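Local coordinates for nitrogen regulatory protein P-II (Thiomonas intermedia, PDB 5D4N), which binds adenine nucleotides between its subunits as a PII-like, carboxysome-associated signalling protein regulated by bicarbonate, and probably modulates the activity of partner proteins, at residues A[100-103]-A[104-107]; A[50-53]-A[54-57]. All coordinates share one frame; numbering follows the deposited sequence.

Contact 1. Residues A[100-103]-A[104-107]. With AMP (adenosine monophosphate), chain F; ACT (acetate ion), chain E.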
ATOM      1  N   VAL A 100      -5.818  -6.810 -12.309  1.00 21.58           N
ATOM      2  CA  VAL A 100      -6.969  -5.925 -12.407  1.00 20.54           C
ATOM      3  C   VAL A 100      -8.010  -6.598 -13.283  1.00 24.33           C
ATOM      4  O   VAL A 100      -7.686  -7.464 -14.104  1.00 24.61           O
ATOM      5  CB  VAL A 100      -6.606  -4.522 -12.990  1.00 23.66           C
ATOM      6  CG1 VAL A 100      -5.620  -3.770 -12.063  1.00 23.48           C
ATOM      7  CG2 VAL A 100      -6.012  -4.633 -14.408  1.00 24.63           C
ATOM      8  N   GLY A 101      -9.235  -6.123 -13.174  1.00 23.19           N
ATOM      9  CA  GLY A 101     -10.282  -6.667 -14.037  1.00 23.86           C
ATOM     10  C   GLY A 101     -10.466  -5.919 -15.342  1.00 26.17           C
ATOM     11  O   GLY A 101     -11.038  -6.484 -16.284  1.00 26.42           O
ATOM     12  N   ARG A 102     -10.056  -4.621 -15.402  1.00 23.31           N
ATOM     13  CA  ARG A 102     -10.339  -3.800 -16.571  1.00 24.60           C
ATOM     14  C   ARG A 102      -9.083  -3.135 -17.153  1.00 27.45           C
ATOM     15  O   ARG A 102      -8.815  -1.959 -16.886  1.00 25.75           O
ATOM     16  CB  ARG A 102     -11.412  -2.759 -16.212  1.00 23.31           C
ATOM     17  CG  ARG A 102     -12.709  -3.406 -15.731  1.00 25.17           C
ATOM     18  CD  ARG A 102     -13.613  -2.400 -15.082  1.00 23.69           C
ATOM     19  NE  ARG A 102     -13.039  -1.926 -13.819  1.00 23.31           N
ATOM     20  CZ  ARG A 102     -13.632  -1.024 -13.046  1.00 25.64           C
ATOM     21  NH1 ARG A 102     -14.806  -0.497 -13.404  1.00 24.60           N
ATOM     22  NH2 ARG A 102     -13.041  -0.608 -11.934  1.00 23.87           N
ATOM     23  N   PRO A 103      -8.298  -3.888 -17.952  1.00 28.01           N
ATOM     24  CA  PRO A 103      -7.068  -3.301 -18.532  1.00 28.54           C
ATOM     25  C   PRO A 103      -7.283  -1.972 -19.239  1.00 30.08           C
ATOM     26  O   PRO A 103      -6.453  -1.069 -19.087  1.00 28.23           O
ATOM     27  CB  PRO A 103      -6.563  -4.361 -19.511  1.00 31.23           C
ATOM     28  CG  PRO A 103      -7.254  -5.598 -19.156  1.00 36.19           C
ATOM     29  CD  PRO A 103      -8.486  -5.295 -18.355  1.00 30.79           C
ATOM     30  N   ILE A 104      -8.442  -1.804 -19.901  1.00 29.90           N
ATOM     31  CA  ILE A 104      -8.750  -0.557 -20.622  1.00 31.44           C
ATOM     32  C   ILE A 104      -8.732   0.673 -19.709  1.00 34.08           C
ATOM     33  O   ILE A 104      -8.392   1.767 -20.150  1.00 34.37           O
ATOM     34  CB  ILE A 104     -10.092  -0.730 -21.392  1.00 36.81           C
ATOM     35  CG1 ILE A 104     -10.001  -1.832 -22.501  1.00 40.09           C
ATOM     36  CG2 ILE A 104     -10.666   0.578 -21.924  1.00 40.77           C
ATOM     37  CD1 ILE A 104      -8.552  -2.092 -23.265  1.00 54.42           C
ATOM     38  N   LYS A 105      -9.079   0.492 -18.438  1.00 30.05           N
ATOM     39  CA  LYS A 105      -9.095   1.616 -17.506  1.00 30.02           C
ATOM     40  C   LYS A 105      -7.697   2.134 -17.187  1.00 30.42           C
ATOM     41  O   LYS A 105      -7.557   3.236 -16.659  1.00 31.03           O
ATOM     42  CB  LYS A 105      -9.718   1.170 -16.186  1.00 32.48           C
ATOM     43  CG  LYS A 105     -11.186   1.440 -16.042  1.00 40.02           C
ATOM     44  CD  LYS A 105     -11.554   1.449 -14.570  1.00 39.11           C
ATOM     45  CE  LYS A 105     -11.579   2.843 -13.972  1.00 45.40           C
ATOM     46  NZ  LYS A 105     -12.570   2.944 -12.893  1.00 37.39           N
ATOM     47  N   PHE A 106      -6.669   1.310 -17.441  1.00 26.36           N
ATOM     48  CA  PHE A 106      -5.295   1.606 -17.052  1.00 24.45           C
ATOM     49  C   PHE A 106      -4.314   1.805 -18.194  1.00 30.60           C
ATOM     50  O   PHE A 106      -3.259   2.401 -17.996  1.00 29.89           O
ATOM     51  CB  PHE A 106      -4.774   0.463 -16.158  1.00 24.20           C
ATOM     52  CG  PHE A 106      -5.662   0.221 -14.955  1.00 23.44           C
ATOM     53  CD1 PHE A 106      -5.587   1.053 -13.840  1.00 24.32           C
ATOM     54  CD2 PHE A 106      -6.648  -0.766 -14.982  1.00 25.90           C
ATOM     55  CE1 PHE A 106      -6.463   0.888 -12.769  1.00 24.32           C
ATOM     56  CE2 PHE A 106      -7.519  -0.941 -13.903  1.00 26.01           C
ATOM     57  CZ  PHE A 106      -7.400  -0.131 -12.787  1.00 23.13           C
ATOM     58  N   ARG A 107      -4.642   1.244 -19.380  1.00 30.61           N
ATOM     59  CA  ARG A 107      -3.783   1.215 -20.576  1.00 38.86           C
ATOM     60  C   ARG A 107      -4.497   1.986 -21.662  1.00 69.27           C
ATOM     61  O   ARG A 107      -5.660   1.696 -21.935  1.00 41.84           O
ATOM     62  CB  ARG A 107      -3.595  -0.259 -21.016  0.50 39.32           C
ATOM     63  CG  ARG A 107      -2.253  -0.610 -21.653  0.50 47.44           C
ATOM     64  CD  ARG A 107      -2.075  -2.100 -21.966  0.50 47.24           C
ATOM     65  NE  ARG A 107      -2.478  -3.001 -20.877  0.50 52.65           N
ATOM     66  CZ  ARG A 107      -1.661  -3.831 -20.230  0.50 64.05           C
ATOM     67  NH1 ARG A 107      -0.369  -3.877 -20.535  0.50 46.89           N
ATOM     68  NH2 ARG A 107      -2.132  -4.623 -19.276  0.50 56.35           N
TER
HETATM   69  P   AMP F 201     -11.983   6.491 -11.867  1.00 29.43           P
HETATM   70  O1P AMP F 201     -11.192   6.515 -13.168  1.00 30.67           O
HETATM   71  O2P AMP F 201     -12.950   7.660 -11.847  1.00 32.42           O
HETATM   72  O3P AMP F 201     -12.613   5.178 -11.558  1.00 27.33           O
HETATM   73  O5' AMP F 201     -10.931   6.850 -10.700  1.00 28.23           O
HETATM   74  C5' AMP F 201     -11.401   6.984  -9.339  1.00 27.12           C
HETATM   75  C4' AMP F 201     -10.210   6.952  -8.415  1.00 22.88           C
HETATM   76  O4' AMP F 201      -9.568   5.669  -8.494  1.00 22.35           O
HETATM   77  C3' AMP F 201      -9.106   7.942  -8.772  1.00 22.89           C
HETATM   78  O3' AMP F 201      -9.411   9.261  -8.339  1.00 25.63           O
HETATM   79  C2' AMP F 201      -7.911   7.320  -8.039  1.00 20.52           C
HETATM   80  O2' AMP F 201      -8.003   7.631  -6.653  1.00 21.73           O
HETATM   81  C1' AMP F 201      -8.170   5.816  -8.276  1.00 22.07           C
HETATM   82  N9  AMP F 201      -7.482   5.315  -9.463  1.00 21.49           N
HETATM   83  C8  AMP F 201      -7.956   5.259 -10.751  1.00 22.18           C
HETATM   84  N7  AMP F 201      -7.078   4.829 -11.624  1.00 22.01           N
HETATM   85  C5  AMP F 201      -5.939   4.612 -10.861  1.00 20.39           C
HETATM   86  C6  AMP F 201      -4.646   4.164 -11.193  1.00 21.58           C
HETATM   87  N6  AMP F 201      -4.272   3.852 -12.448  1.00 21.79           N
HETATM   88  N1  AMP F 201      -3.751   4.028 -10.182  1.00 20.90           N
HETATM   89  C2  AMP F 201      -4.124   4.340  -8.933  1.00 21.17           C
HETATM   90  N3  AMP F 201      -5.304   4.810  -8.506  1.00 20.32           N
HETATM   91  C4  AMP F 201      -6.179   4.901  -9.525  1.00 18.68           C
HETATM   92  C   ACT E 202     -10.202  -3.145 -11.915  1.00 24.42           C
HETATM   93  O   ACT E 202      -9.373  -3.909 -11.349  1.00 24.81           O
HETATM   94  OXT ACT E 202     -10.684  -3.220 -13.051  1.00 23.93           O
HETATM   95  CH3 ACT E 202     -10.616  -2.009 -11.150  1.00 17.78           C
HETATM   96  O   HOH W   1     -14.920   1.929 -11.679  1.00 25.78           O

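Contact 2. Residues A[50-53]-A[54-57]. With ADP (adenosine-5'-diphosphate), chain D.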
ATOM      1  N   MET A  50      14.374  11.492  10.295  1.00 40.20           N
ATOM      2  CA  MET A  50      12.934  11.271  10.389  1.00 38.03           C
ATOM      3  C   MET A  50      12.147  12.359   9.688  1.00 39.91           C
ATOM      4  O   MET A  50      12.556  13.527   9.673  1.00 40.72           O
ATOM      5  CB  MET A  50      12.480  11.199  11.849  1.00 40.43           C
ATOM      6  CG  MET A  50      13.184  10.100  12.678  1.00 44.33           C
ATOM      7  SD  MET A  50      12.871   8.399  12.097  1.00 45.98           S
ATOM      8  CE  MET A  50      11.117   8.364  12.175  1.00 39.50           C
ATOM      9  N   TYR A  51      11.036  11.958   9.072  1.00 30.12           N
ATOM     10  CA  TYR A  51      10.068  12.862   8.474  1.00 28.59           C
ATOM     11  C   TYR A  51       8.799  12.634   9.286  1.00 29.70           C
ATOM     12  O   TYR A  51       8.318  11.501   9.360  1.00 28.76           O
ATOM     13  CB  TYR A  51       9.801  12.515   6.997  1.00 29.35           C
ATOM     14  CG  TYR A  51      10.936  12.867   6.062  1.00 32.90           C
ATOM     15  CD1 TYR A  51      10.999  14.115   5.455  1.00 35.97           C
ATOM     16  CD2 TYR A  51      11.972  11.967   5.819  1.00 33.93           C
ATOM     17  CE1 TYR A  51      12.049  14.452   4.597  1.00 38.75           C
ATOM     18  CE2 TYR A  51      13.019  12.289   4.954  1.00 34.81           C
ATOM     19  CZ  TYR A  51      13.057  13.535   4.355  1.00 44.13           C
ATOM     20  OH  TYR A  51      14.118  13.887   3.555  1.00 51.44           O
ATOM     21  N   GLU A  52       8.293  13.662   9.967  1.00 29.09           N
ATOM     22  CA  GLU A  52       7.061  13.516  10.734  1.00 29.28           C
ATOM     23  C   GLU A  52       6.038  14.487  10.155  1.00 29.69           C
ATOM     24  O   GLU A  52       6.160  15.711  10.364  1.00 27.33           O
ATOM     25  CB  GLU A  52       7.286  13.794  12.226  1.00 32.34           C
ATOM     26  CG  GLU A  52       8.371  12.962  12.883  1.00 44.37           C
ATOM     27  CD  GLU A  52       7.830  12.099  13.997  1.00 70.65           C
ATOM     28  OE1 GLU A  52       7.296  11.008  13.693  1.00 67.03           O
ATOM     29  OE2 GLU A  52       7.880  12.544  15.166  1.00 57.10           O
ATOM     30  N   GLY A  53       5.057  13.939   9.450  1.00 27.56           N
ATOM     31  CA  GLY A  53       4.033  14.709   8.760  1.00 27.71           C
ATOM     32  C   GLY A  53       3.262  15.663   9.638  1.00 30.66           C
ATOM     33  O   GLY A  53       3.072  16.828   9.266  1.00 29.93           O
ATOM     34  N   HIS A  54       2.881  15.197  10.845  1.00 29.65           N
ATOM     35  CA  HIS A  54       2.091  15.995  11.770  1.00 31.07           C
ATOM     36  C   HIS A  54       2.839  17.230  12.296  1.00 32.39           C
ATOM     37  O   HIS A  54       2.185  18.162  12.759  1.00 33.88           O
ATOM     38  CB  HIS A  54       1.530  15.119  12.899  1.00 33.79           C
ATOM     39  CG  HIS A  54       2.564  14.699  13.897  1.00 38.93           C
ATOM     40  ND1 HIS A  54       3.557  13.794  13.569  1.00 40.15           N
ATOM     41  CD2 HIS A  54       2.718  15.072  15.190  1.00 42.45           C
ATOM     42  CE1 HIS A  54       4.282  13.640  14.667  1.00 40.29           C
ATOM     43  NE2 HIS A  54       3.825  14.402  15.665  1.00 42.18           N
ATOM     44  N   LEU A  55       4.200  17.253  12.178  1.00 27.48           N
ATOM     45  CA  LEU A  55       5.024  18.381  12.639  1.00 27.54           C
ATOM     46  C   LEU A  55       5.152  19.533  11.647  1.00 25.74           C
ATOM     47  O   LEU A  55       5.705  20.579  12.033  1.00 27.07           O
ATOM     48  CB  LEU A  55       6.450  17.930  13.091  1.00 28.23           C
ATOM     49  CG  LEU A  55       6.542  16.858  14.205  1.00 31.67           C
ATOM     50  CD1 LEU A  55       7.985  16.622  14.623  1.00 32.44           C
ATOM     51  CD2 LEU A  55       5.730  17.262  15.431  1.00 34.63           C
ATOM     52  N   MET A  56       4.732  19.303  10.376  1.00 26.61           N
ATOM     53  CA  MET A  56       4.876  20.302   9.312  1.00 25.70           C
ATOM     54  C   MET A  56       3.896  21.443   9.438  1.00 29.10           C
ATOM     55  O   MET A  56       2.712  21.206   9.677  1.00 29.77           O
ATOM     56  CB  MET A  56       4.745  19.630   7.943  1.00 26.23           C
ATOM     57  CG  MET A  56       5.644  18.402   7.796  1.00 27.55           C
ATOM     58  SD  MET A  56       7.408  18.718   8.103  1.00 31.16           S
ATOM     59  CE  MET A  56       7.825  19.613   6.639  1.00 29.05           C
ATOM     60  N   PHE A  57       4.376  22.678   9.256  1.00 25.18           N
ATOM     61  CA  PHE A  57       3.512  23.880   9.319  1.00 26.48           C
ATOM     62  C   PHE A  57       2.589  23.962   8.102  1.00 32.71           C
ATOM     63  O   PHE A  57       1.460  24.429   8.222  1.00 36.24           O
ATOM     64  CB  PHE A  57       4.311  25.148   9.566  1.00 28.68           C
ATOM     65  CG  PHE A  57       4.780  25.217  11.006  1.00 30.43           C
ATOM     66  CD1 PHE A  57       5.906  24.510  11.423  1.00 31.91           C
ATOM     67  CD2 PHE A  57       4.018  25.866  11.968  1.00 32.28           C
ATOM     68  CE1 PHE A  57       6.314  24.531  12.750  1.00 31.16           C
ATOM     69  CE2 PHE A  57       4.425  25.885  13.308  1.00 36.07           C
ATOM     70  CZ  PHE A  57       5.571  25.210  13.689  1.00 31.97           C
TER
HETATM   71  PB  ADP D 201      16.653  10.943   3.692  0.50 32.66           P
HETATM   72  O1B ADP D 201      17.923  10.407   3.308  0.50 33.18           O
HETATM   73  O2B ADP D 201      16.537  12.364   3.218  0.50 32.64           O
HETATM   74  O3B ADP D 201      16.511  10.934   5.198  0.50 35.98           O
HETATM   75  PA  ADP D 201      15.330   8.652   2.263  1.00 30.71           P
HETATM   76  O1A ADP D 201      15.367   8.805   0.784  1.00 27.76           O
HETATM   77  O2A ADP D 201      16.347   7.585   2.726  1.00 35.04           O
HETATM   78  O3A ADP D 201      15.500  10.056   3.017  1.00 30.37           O
HETATM   79  O5' ADP D 201      13.877   8.162   2.686  1.00 26.83           O
HETATM   80  C5' ADP D 201      12.764   9.053   2.508  1.00 25.44           C
HETATM   81  C4' ADP D 201      11.492   8.350   2.908  1.00 22.48           C
HETATM   82  O4' ADP D 201      11.308   7.184   2.081  1.00 22.55           O
HETATM   83  C3' ADP D 201      11.507   7.798   4.326  1.00 22.15           C
HETATM   84  O3' ADP D 201      11.217   8.800   5.296  1.00 25.77           O
HETATM   85  C2' ADP D 201      10.409   6.737   4.237  1.00 20.10           C
HETATM   86  O2' ADP D 201       9.145   7.370   4.253  1.00 21.68           O
HETATM   87  C1' ADP D 201      10.644   6.170   2.832  1.00 22.21           C
HETATM   88  N9  ADP D 201      11.484   4.976   2.861  1.00 22.95           N
HETATM   89  C8  ADP D 201      12.851   4.907   2.773  1.00 24.08           C
HETATM   90  N7  ADP D 201      13.338   3.704   2.955  1.00 24.79           N
HETATM   91  C5  ADP D 201      12.213   2.922   3.167  1.00 22.96           C
HETATM   92  C6  ADP D 201      12.045   1.537   3.381  1.00 23.72           C
HETATM   93  N6  ADP D 201      13.070   0.678   3.512  1.00 24.62           N
HETATM   94  N1  ADP D 201      10.779   1.065   3.471  1.00 22.05           N
HETATM   95  C2  ADP D 201       9.759   1.928   3.389  1.00 21.58           C
HETATM   96  N3  ADP D 201       9.798   3.255   3.222  1.00 22.51           N
HETATM   97  C4  ADP D 201      11.062   3.689   3.102  1.00 21.66           C

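Contact 1. Residues A[100-103]-A[104-107]
NZ of K105 donates to O3P of AMP at 2.6 Å, while NE of R102 meets OXT of the acetate at 2.8 Å and an N-H...O angle of 171°. The backbone N of G101 holds acetate O (2.9 Å), and the R102 N adds a weak bond to OXT. R102 and K105 run side by side in the same direction; the bend at chi3 of R102 (-68°) accompanies a guanidinium lying flat against the lysine, with CD of K105 3.5 Å above its plane, over its centre. Cut back to an alanine, R102 would probably leave acetate OXT without its straightest bond and CD of K105 without the flat group beneath it. Behind these groups the backbone turns tightly: K105 N donates to R102 O, and P103 O accepts from both F106 N and R107 N. The F106 ring backs onto V100, CE2 to CB 3.8 Å, and brings its edge to N6 of AMP, 3.4 Å from CD1. V92 of the second subunit packs on R102, K105 and F106. This C-terminal turn thus completes the intersubunit nucleotide site characteristic of PII proteins, with acetate bound beside it.

Contact 2. Residues A[50-53]-A[54-57]
E52 lays its CB against the branched end of L55, 3.7 Å from CG, with CD1 of the leucine almost as near. The two side chains run alongside each other and point the same way, and the closest overlap is with the glutamate's CB. H54 flanks the same stem: its CE1 lies 3.9 Å from CB of E52 and 3.8 Å from OE2. The carboxylate and imidazole planes stand 81° apart, and OE2 remains 4.5 Å from NE2 of H54. With CG of H54 placed between the backbone N and the carbonyl carbon (chi1 73°), the ring lies beside the E52 side chain. One of its faces receives CG of L55, offset toward the rim, so the three side chains form a small cluster on the surface.

Two successive backbone bonds define the turn below. L55 N donates to E52 O at 3.1 Å, and M56 N donates to G53 O at 3.2 Å with an N-H...O angle of 164°; both span three residues, the spacing of a 3-10 turn. M56 folds its CG toward G53 O, 3.4 Å away.

On the strand side, the Y51 hydroxyl OH lies 2.9 Å from ADP O2B, which sits at the ring's edge, and it is hydrogen-bonded to S90 OG. The short strand 49-52 is outermost on this side of the chain's antiparallel sheet and pairs with strand 36-46 through Y51 and G44. G53 N bonds the S43 hydroxyl, M56 packs on D61 and A62, and the turn leads into the loop before strand 63-70.

How the contacts relate
Contact 2 closes before contact 1 opens along the chain, and the two lie on opposite sides of its centre, about 36 Å apart between centres and about 28 Å between nearest atoms. Contact 2 takes in the end of strand 49-52 and the turn after it, and contact 1 the end of strand 92-100 and the loop after it; these are the outermost strands of the antiparallel sheet within this chain. Each also reaches a different nucleotide, AMP at contact 1 and ADP at contact 2. The sites are shared between subunits: K105 of the third subunit bonds the ADP near contact 2, just as K105 of this chain bonds AMP. One chain therefore contributes opposite ends to two separate intersubunit pockets of the trimer.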